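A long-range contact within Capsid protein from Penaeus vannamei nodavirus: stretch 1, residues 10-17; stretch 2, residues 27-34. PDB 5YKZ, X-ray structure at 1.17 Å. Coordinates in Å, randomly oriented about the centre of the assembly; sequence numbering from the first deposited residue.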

# COMPACT_ATOMS: atom_id res chain seq x y z
N VAL B 10 -3.08 -5.08 10.99
CA VAL B 10 -1.80 -4.32 10.95
C VAL B 10 -1.24 -4.34 12.32
O VAL B 10 -1.85 -3.68 13.22
CB VAL B 10 -1.99 -2.89 10.43
CG1 VAL B 10 -0.65 -2.18 10.47
CG2 VAL B 10 -2.43 -3.00 8.99
N ASP B 11 -0.16 -5.05 12.50
CA ASP B 11 0.55 -5.10 13.74
C ASP B 11 1.25 -3.84 14.13
O ASP B 11 1.24 -3.37 15.33
CB ASP B 11 1.52 -6.24 13.77
CG ASP B 11 2.24 -6.26 15.10
OD1 ASP B 11 1.61 -6.66 16.07
OD2 ASP B 11 3.35 -5.70 15.22
N LYS B 12 1.91 -3.23 13.17
CA LYS B 12 2.50 -1.90 13.37
C LYS B 12 2.80 -1.28 12.03
O LYS B 12 2.87 -1.93 10.96
CB LYS B 12 3.71 -1.86 14.19
CG LYS B 12 4.68 -2.85 13.74
CD LYS B 12 5.77 -3.09 14.83
CE LYS B 12 6.29 -1.76 15.34
NZ LYS B 12 7.34 -1.93 16.38
N ALA B 13 2.90 0.03 12.08
CA ALA B 13 3.27 0.87 10.93
C ALA B 13 4.69 1.33 11.19
O ALA B 13 5.01 1.78 12.33
CB ALA B 13 2.32 2.03 11.01
N VAL B 14 5.58 1.23 10.23
CA VAL B 14 6.99 1.56 10.39
C VAL B 14 7.46 2.45 9.30
O VAL B 14 7.16 2.14 8.11
CB VAL B 14 7.84 0.30 10.44
CG1 VAL B 14 9.31 0.62 10.68
CG2 VAL B 14 7.37 -0.58 11.59
N ASN B 15 8.12 3.56 9.54
CA ASN B 15 8.71 4.34 8.49
C ASN B 15 9.93 3.68 7.91
O ASN B 15 10.71 3.04 8.61
CB ASN B 15 9.09 5.72 9.00
CG ASN B 15 7.93 6.55 9.40
OD1 ASN B 15 6.80 6.34 8.91
ND2 ASN B 15 8.18 7.54 10.26
N PHE B 16 10.13 3.87 6.60
CA PHE B 16 11.40 3.54 5.99
C PHE B 16 12.51 4.47 6.50
O PHE B 16 12.25 5.65 6.78
CB PHE B 16 11.32 3.60 4.46
CG PHE B 16 10.67 2.45 3.83
CD1 PHE B 16 11.22 1.18 3.96
CD2 PHE B 16 9.51 2.57 3.08
CE1 PHE B 16 10.68 0.11 3.32
CE2 PHE B 16 8.94 1.46 2.48
CZ PHE B 16 9.50 0.26 2.58
N ILE B 17 13.71 3.93 6.63
CA ILE B 17 14.94 4.72 6.84
C ILE B 17 15.09 5.72 5.73
O ILE B 17 14.48 5.67 4.64
CB ILE B 17 16.13 3.84 7.04
CG1 ILE B 17 16.42 2.96 5.81
CG2 ILE B 17 16.04 3.03 8.35
CD1 ILE B 17 17.82 2.36 5.82
N ILE B 27 20.97 -1.23 5.49
CA ILE B 27 20.06 -2.09 6.26
C ILE B 27 19.16 -1.28 7.11
O ILE B 27 19.55 -0.34 7.79
CB ILE B 27 20.92 -3.06 7.14
CG1 ILE B 27 21.79 -3.99 6.30
CG2 ILE B 27 20.01 -3.80 8.07
CD1 ILE B 27 20.97 -5.00 5.56
N GLN B 28 17.87 -1.67 7.10
CA GLN B 28 16.89 -1.29 8.07
C GLN B 28 16.55 -2.53 8.81
O GLN B 28 16.02 -3.49 8.27
CB GLN B 28 15.63 -0.70 7.40
CG GLN B 28 14.57 -0.47 8.39
CD GLN B 28 13.47 0.47 7.90
OE1 GLN B 28 13.49 0.97 6.77
NE2 GLN B 28 12.46 0.65 8.73
N THR B 29 16.81 -2.55 10.10
CA THR B 29 16.42 -3.61 11.01
C THR B 29 15.15 -3.31 11.62
O THR B 29 14.93 -2.24 12.26
CB THR B 29 17.54 -3.84 12.07
OG1 THR B 29 18.73 -4.18 11.43
CG2 THR B 29 17.18 -4.94 13.06
N VAL B 30 14.15 -4.18 11.49
CA VAL B 30 12.85 -4.07 12.10
C VAL B 30 12.82 -5.03 13.29
O VAL B 30 13.15 -6.19 13.15
CB VAL B 30 11.76 -4.43 11.08
CG1 VAL B 30 10.42 -4.34 11.68
CG2 VAL B 30 11.85 -3.50 9.85
N THR B 31 12.40 -4.49 14.44
CA THR B 31 12.40 -5.23 15.68
C THR B 31 11.05 -5.25 16.33
O THR B 31 10.08 -4.63 15.92
CB THR B 31 13.42 -4.52 16.66
OG1 THR B 31 12.91 -3.26 17.05
CG2 THR B 31 14.80 -4.38 16.06
N GLY B 32 10.98 -6.04 17.39
CA GLY B 32 9.84 -6.08 18.23
C GLY B 32 8.69 -6.91 17.77
O GLY B 32 7.61 -6.71 18.31
N LEU B 33 8.92 -7.86 16.88
CA LEU B 33 7.84 -8.72 16.44
C LEU B 33 7.91 -10.12 17.12
O LEU B 33 8.77 -10.34 17.98
CB LEU B 33 7.97 -8.82 14.90
CG LEU B 33 7.71 -7.48 14.21
CD1 LEU B 33 8.21 -7.50 12.75
CD2 LEU B 33 6.24 -7.15 14.24
N SER B 34 7.03 -11.01 16.75
CA SER B 34 7.09 -12.33 17.32
C SER B 34 8.19 -13.16 16.73
O SER B 34 8.46 -13.06 15.52
CB SER B 34 5.78 -13.07 17.10
OG SER B 34 4.69 -12.41 17.59
O HOH W 1 9.50 -1.83 15.09

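A side-chain amide can stand in for a missing backbone partner, because its carbonyl and NH2 group reproduce the acceptor and donor of a peptide unit. Q28 in this capsid protein is a clear example. The two stretches run roughly antiparallel, their end-to-end directions 165° apart, yet CA of I17 and CA of Q28 are 6.4 Å apart, CA of D11 and CA of L33 are 8.6 Å apart, and no backbone-to-backbone hydrogen bond joins the stretches. Q28 spans the gap. Its CB points toward stretch 1, and chi1 and chi2, both t, extend the chain so that the amide reaches the backbone there. NE2 of Q28 donates to O of N15 at 3.0 Å, while N of I17 donates to OE1 of Q28, also at 3.0 Å and with a straighter angle of 164° against 147°. The amide thus brackets F16, whose ring presents its edge to OE1 of Q28, with CD1 of F16 3.6 Å from that oxygen.

Q28 is buried, and of all the residues here it has the most surface covered by the opposing stretch, 100 Å². I17 follows with 58 Å². Its branched aliphatic side chain packs beside the amide and along the backbone of stretch 2: CG2 of I17 lies 3.6 Å from OE1 of Q28, and CD1 of I17 lies 3.8 Å from O of I27. V14, its CB also pointing toward stretch 2, sets a methyl against the amide, CG1 of V14 lying 3.7 Å from NE2 of Q28.

Farther along, the contact loosens. The long side chain of K12, 41 Å² covered, passes CD2 of L33 at 4.1 Å from its CD, while its charged end reaches a water. NZ of K12 donates to this water at 2.5 Å, and the water donates to O of T31 at 3.0 Å, bridging NZ and O of T31, which are 3.9 Å apart.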